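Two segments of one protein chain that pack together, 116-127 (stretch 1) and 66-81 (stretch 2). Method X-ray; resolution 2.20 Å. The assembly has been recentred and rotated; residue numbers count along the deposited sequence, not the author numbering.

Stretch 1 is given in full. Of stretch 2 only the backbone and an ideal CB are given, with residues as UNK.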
# COMPACT_ATOMS: atom_id res chain seq x y z
N ASP A 116 -14.07 -25.10 -22.13
CA ASP A 116 -15.05 -24.48 -21.24
C ASP A 116 -15.14 -22.97 -21.39
O ASP A 116 -16.20 -22.38 -21.13
CB ASP A 116 -14.75 -24.84 -19.78
CG ASP A 116 -14.84 -26.33 -19.51
OD1 ASP A 116 -15.41 -27.07 -20.33
OD2 ASP A 116 -14.33 -26.76 -18.45
N VAL A 117 -14.05 -22.34 -21.80
CA VAL A 117 -14.02 -20.89 -21.97
C VAL A 117 -14.20 -20.45 -23.42
O VAL A 117 -14.19 -19.25 -23.72
CB VAL A 117 -12.74 -20.26 -21.38
CG1 VAL A 117 -12.64 -20.57 -19.89
CG2 VAL A 117 -11.49 -20.77 -22.12
N ALA A 118 -14.35 -21.41 -24.32
CA ALA A 118 -14.54 -21.11 -25.74
C ALA A 118 -16.01 -20.71 -25.96
O ALA A 118 -16.76 -21.42 -26.62
CB ALA A 118 -14.16 -22.31 -26.60
N LYS A 119 -16.39 -19.58 -25.36
CA LYS A 119 -17.75 -19.03 -25.43
C LYS A 119 -17.72 -17.69 -26.16
O LYS A 119 -16.89 -16.84 -25.83
CB LYS A 119 -18.26 -18.71 -24.03
CG LYS A 119 -18.52 -19.81 -23.02
CD LYS A 119 -19.55 -20.81 -23.47
CE LYS A 119 -19.78 -21.85 -22.38
NZ LYS A 119 -18.97 -21.62 -21.14
N GLU A 120 -18.65 -17.47 -27.07
CA GLU A 120 -18.71 -16.19 -27.77
C GLU A 120 -19.65 -15.26 -27.00
O GLU A 120 -20.58 -15.73 -26.33
CB GLU A 120 -19.21 -16.36 -29.21
CG GLU A 120 -20.55 -17.08 -29.33
CD GLU A 120 -21.06 -17.13 -30.76
OE1 GLU A 120 -20.27 -17.40 -31.68
OE2 GLU A 120 -22.28 -16.91 -30.95
N GLY A 121 -19.38 -13.96 -27.05
CA GLY A 121 -20.23 -13.00 -26.36
C GLY A 121 -19.68 -12.33 -25.11
O GLY A 121 -20.39 -11.59 -24.44
N TYR A 122 -18.41 -12.57 -24.80
CA TYR A 122 -17.80 -11.98 -23.61
C TYR A 122 -16.71 -10.98 -23.94
O TYR A 122 -15.93 -11.16 -24.88
CB TYR A 122 -17.25 -13.07 -22.68
CG TYR A 122 -18.27 -14.11 -22.31
CD1 TYR A 122 -18.51 -15.19 -23.16
CD2 TYR A 122 -19.03 -14.01 -21.15
CE1 TYR A 122 -19.49 -16.13 -22.86
CE2 TYR A 122 -20.02 -14.96 -20.84
CZ TYR A 122 -20.23 -16.02 -21.71
OH TYR A 122 -21.19 -16.96 -21.44
N ALA A 123 -16.69 -9.89 -23.18
CA ALA A 123 -15.70 -8.83 -23.36
C ALA A 123 -14.36 -9.23 -22.74
O ALA A 123 -13.31 -8.75 -23.16
CB ALA A 123 -16.21 -7.55 -22.73
N GLY A 124 -14.40 -10.13 -21.75
CA GLY A 124 -13.17 -10.55 -21.11
C GLY A 124 -13.20 -11.86 -20.34
O GLY A 124 -14.26 -12.42 -20.06
N LEU A 125 -12.00 -12.36 -20.04
CA LEU A 125 -11.79 -13.59 -19.28
C LEU A 125 -10.75 -13.28 -18.20
O LEU A 125 -9.73 -12.62 -18.47
CB LEU A 125 -11.25 -14.69 -20.20
CG LEU A 125 -10.78 -15.99 -19.52
CD1 LEU A 125 -11.96 -16.72 -18.88
CD2 LEU A 125 -10.09 -16.89 -20.53
N LEU A 126 -11.04 -13.69 -16.97
CA LEU A 126 -10.12 -13.46 -15.86
C LEU A 126 -9.65 -14.81 -15.37
O LEU A 126 -10.46 -15.68 -15.05
CB LEU A 126 -10.80 -12.68 -14.74
CG LEU A 126 -11.30 -11.28 -15.08
CD1 LEU A 126 -12.00 -10.67 -13.87
CD2 LEU A 126 -10.13 -10.40 -15.53
N LEU A 127 -8.33 -14.99 -15.33
CA LEU A 127 -7.76 -16.26 -14.91
C LEU A 127 -6.69 -16.11 -13.84
O LEU A 127 -5.98 -15.11 -13.78
CB LEU A 127 -7.13 -16.96 -16.12
CG LEU A 127 -8.03 -17.39 -17.28
CD1 LEU A 127 -7.16 -17.68 -18.50
CD2 LEU A 127 -8.86 -18.60 -16.89
N UNK A 66 -7.39 -2.97 -9.62
CA UNK A 66 -7.02 -1.92 -10.56
C UNK A 66 -7.04 -2.42 -12.00
O UNK A 66 -7.41 -1.69 -12.91
CB UNK A 66 -5.63 -1.37 -10.22
N UNK A 67 -6.63 -3.67 -12.18
CA UNK A 67 -6.61 -4.30 -13.50
C UNK A 67 -8.03 -4.38 -14.05
O UNK A 67 -8.30 -3.95 -15.17
CB UNK A 67 -5.98 -5.69 -13.43
N UNK A 68 -8.94 -4.92 -13.23
CA UNK A 68 -10.34 -5.10 -13.60
C UNK A 68 -11.06 -3.78 -13.86
O UNK A 68 -11.73 -3.63 -14.89
CB UNK A 68 -11.07 -5.87 -12.50
N UNK A 69 -10.91 -2.83 -12.94
CA UNK A 69 -11.54 -1.51 -13.03
C UNK A 69 -11.11 -0.70 -14.26
O UNK A 69 -11.92 -0.01 -14.87
CB UNK A 69 -11.22 -0.71 -11.77
N UNK A 70 -9.82 -0.75 -14.58
CA UNK A 70 -9.29 0.02 -15.69
C UNK A 70 -9.35 -0.59 -17.08
O UNK A 70 -8.95 0.06 -18.05
CB UNK A 70 -7.83 0.34 -15.38
N UNK A 71 -9.85 -1.82 -17.19
CA UNK A 71 -9.95 -2.48 -18.49
C UNK A 71 -11.38 -2.85 -18.85
O UNK A 71 -11.67 -3.16 -20.01
CB UNK A 71 -9.08 -3.74 -18.51
N UNK A 72 -12.27 -2.81 -17.87
CA UNK A 72 -13.67 -3.15 -18.09
C UNK A 72 -14.59 -2.07 -17.50
O UNK A 72 -14.40 -1.63 -16.37
CB UNK A 72 -13.99 -4.51 -17.48
N UNK A 73 -15.54 -1.63 -18.31
CA UNK A 73 -16.50 -0.61 -17.89
C UNK A 73 -17.73 -1.31 -17.32
O UNK A 73 -17.98 -2.49 -17.62
CB UNK A 73 -16.88 0.31 -19.05
N UNK A 74 -18.51 -0.62 -16.47
CA UNK A 74 -19.72 -1.19 -15.87
C UNK A 74 -20.70 -1.72 -16.91
O UNK A 74 -20.93 -1.08 -17.93
CB UNK A 74 -20.42 -0.14 -15.00
N UNK A 75 -21.25 -2.90 -16.64
CA UNK A 75 -22.19 -3.51 -17.57
C UNK A 75 -21.60 -4.52 -18.53
O UNK A 75 -22.34 -5.30 -19.14
CB UNK A 75 -22.87 -2.41 -18.38
N UNK A 76 -20.28 -4.52 -18.68
CA UNK A 76 -19.62 -5.46 -19.60
C UNK A 76 -19.64 -6.92 -19.13
O UNK A 76 -19.61 -7.21 -17.94
CB UNK A 76 -18.17 -5.03 -19.81
N UNK A 77 -19.72 -7.81 -20.12
CA UNK A 77 -19.77 -9.27 -19.93
C UNK A 77 -18.38 -9.88 -19.71
O UNK A 77 -17.50 -9.77 -20.56
CB UNK A 77 -20.43 -9.93 -21.14
N UNK A 78 -18.19 -10.54 -18.57
CA UNK A 78 -16.90 -11.19 -18.29
C UNK A 78 -17.08 -12.61 -17.77
O UNK A 78 -18.00 -12.90 -17.00
CB UNK A 78 -16.10 -10.37 -17.27
N UNK A 79 -16.19 -13.48 -18.21
CA UNK A 79 -16.21 -14.88 -17.80
C UNK A 79 -15.14 -15.10 -16.74
O UNK A 79 -13.96 -14.80 -16.96
CB UNK A 79 -15.99 -15.81 -19.00
N UNK A 80 -15.55 -15.61 -15.58
CA UNK A 80 -14.64 -15.86 -14.47
C UNK A 80 -14.74 -17.27 -13.91
O UNK A 80 -15.70 -17.60 -13.20
CB UNK A 80 -14.91 -14.85 -13.35
N UNK A 81 -13.77 -18.14 -14.25
CA UNK A 81 -13.77 -19.52 -13.76
C UNK A 81 -13.33 -19.49 -12.30
O UNK A 81 -12.42 -18.74 -11.93
CB UNK A 81 -12.86 -20.42 -14.60

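Positions 66 and 69 are helical; these two and 70 and 71 have no stretch 1 atom within 5.5 Å of the ideal CB, so the visible atoms restrict them little, beyond helix-compatible residues at 66 and 69. They are A66, K69, N70 and L71; N70 ND2 donates to A66 O at 2.8 Å.

Position 67 points toward stretch 1 but from a distance. CB alone is too far, so a side chain of at least leucine or methionine reach is needed to make contact, and the leucine tip of L126 favours an apolar one. It is L67, whose CD2 lies 4.4 Å from L126 CD2. At position 68, CA-to-CB runs sideways with the ideal CB 5.1 Å from L126 CD1; a modest aliphatic group would fill that gap. V68 does so, CG2 reaching 4.0 Å from L126 CD1.

Position 72 points toward stretch 1, yet nothing lies within 5.5 Å of its ideal CB. Ahead is the bare CA of G124, with L126 nearby, a space suited to a large apolar or aromatic group. F72 occupies it: CE2 is 3.6 Å from G124 CA, and CE1 is 4.1 Å from L126 CD2. The fit depends on glycine, since an ideal CB on G124 would fall 2.2 Å from F72 CE2, a clash.

Positions 73 to 76 form a type II turn out of reach of stretch 1 until its last residue. At 73 the ideal CB meets nothing of stretch 1, so many residues would serve. Position 74, at phi -55°, admits proline; position 75, at 96/-16, calls for glycine, because a CB would jam against the preceding carbonyl. They are A73, P74 and G75. At position 76 the ideal CB is 4.3 Å from A123 CB, which permits small or flexible side chains. E76 places OE2 3.2 Å from A123 CB, while OE1 accepts from A73 N at 2.9 Å, tying the turn together.

Position 77 points toward the G121–A123 backbone, its ideal CB 3.7 Å from G121 O, with the Y122 ring beyond; a long side chain could run along that ring. R77 brings NH1 to 3.0 Å from Y122 CE2, an oblique approach. Its O accepts from A123 N at 2.7 Å and, weakly, from G124 N at 3.3 Å.

Position 78 bridges G124 in parallel register. Its strand angles (-133/142) and an ideal CB 3.9 Å from G124 O suit beta-branched or other apolar residues. V78 also makes a backbone contact: its CA lies 3.4 Å from G124 O in a CA-H...O contact. Position 79, paired with L125, faces V117, Y122 and the L125 tip, a pocket for a sizeable aliphatic group. L79 fills it: L79 CB lies over one face of the Y122 ring, 4.1 Å from Y122 CD2, and L79 CD2 is 4.1 Å from V117 CB. Its N donates to G124 O at 2.9 Å, and its O accepts from L126 N at 3.1 Å.

Position 80 points sideways near L126; aliphatic residues would do. V80 sets CG2 3.9 Å from L126 CD1. Position 81 points toward V117 and L127; phi of -75° allows proline, and small or medium apolar groups would also suit, facing V117 CG1 and L127 CD2. P81 packs CG 4.0 Å from L127 CD2 and CD 3.9 Å from L125 CD1; a water donates to both P81 O and L126 O, each at 2.9 Å.

Stretch 2, residues 66-81: ALVKNLFAPGERVLVP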
# COMPACT_ATOMS: atom_id res chain seq x y z
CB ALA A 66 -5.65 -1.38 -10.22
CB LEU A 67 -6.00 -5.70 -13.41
CG LEU A 67 -5.82 -6.56 -14.68
CD1 LEU A 67 -4.76 -7.61 -14.39
CD2 LEU A 67 -7.12 -7.23 -15.13
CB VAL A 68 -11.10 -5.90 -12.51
CG1 VAL A 68 -12.59 -5.98 -12.82
CG2 VAL A 68 -10.51 -7.30 -12.40
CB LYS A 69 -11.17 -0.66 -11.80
CG LYS A 69 -11.86 -0.99 -10.49
CD LYS A 69 -13.36 -0.85 -10.59
CE LYS A 69 -14.06 -1.15 -9.28
NZ LYS A 69 -13.12 -1.51 -8.18
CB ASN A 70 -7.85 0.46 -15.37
CG ASN A 70 -7.80 1.48 -14.25
OD1 ASN A 70 -7.65 2.67 -14.50
ND2 ASN A 70 -7.92 1.02 -13.01
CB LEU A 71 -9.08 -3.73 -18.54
CG LEU A 71 -7.58 -3.48 -18.64
CD1 LEU A 71 -6.84 -4.79 -18.54
CD2 LEU A 71 -7.25 -2.75 -19.93
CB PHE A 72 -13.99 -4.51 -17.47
CG PHE A 72 -13.17 -5.64 -18.02
CD1 PHE A 72 -12.06 -6.12 -17.32
CD2 PHE A 72 -13.48 -6.22 -19.25
CE1 PHE A 72 -11.27 -7.15 -17.83
CE2 PHE A 72 -12.71 -7.25 -19.77
CZ PHE A 72 -11.60 -7.72 -19.06
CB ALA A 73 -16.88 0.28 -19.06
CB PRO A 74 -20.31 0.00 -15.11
CG PRO A 74 -19.10 0.78 -14.72
CD PRO A 74 -18.29 0.76 -15.99
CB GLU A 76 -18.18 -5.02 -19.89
CG GLU A 76 -18.08 -3.70 -20.64
CD GLU A 76 -16.73 -3.52 -21.31
OE1 GLU A 76 -16.04 -2.51 -21.04
OE2 GLU A 76 -16.36 -4.38 -22.13
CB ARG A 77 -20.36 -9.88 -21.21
CG ARG A 77 -21.82 -10.33 -21.17
CD ARG A 77 -22.11 -11.42 -20.16
NE ARG A 77 -23.25 -12.22 -20.60
CZ ARG A 77 -23.45 -13.50 -20.29
NH1 ARG A 77 -22.59 -14.15 -19.52
NH2 ARG A 77 -24.51 -14.14 -20.76
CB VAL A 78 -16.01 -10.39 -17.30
CG1 VAL A 78 -15.63 -9.04 -17.89
CG2 VAL A 78 -16.69 -10.24 -15.95
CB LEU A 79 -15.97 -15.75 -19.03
CG LEU A 79 -15.93 -17.27 -18.90
CD1 LEU A 79 -17.15 -17.78 -18.17
CD2 LEU A 79 -15.84 -17.88 -20.30
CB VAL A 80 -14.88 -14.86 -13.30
CG1 VAL A 80 -13.89 -15.12 -12.17
CG2 VAL A 80 -14.76 -13.42 -13.79
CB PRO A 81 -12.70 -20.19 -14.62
CG PRO A 81 -12.66 -19.36 -15.86
CD PRO A 81 -12.76 -17.97 -15.31
O HOH W 1 -10.11 -17.08 -12.52
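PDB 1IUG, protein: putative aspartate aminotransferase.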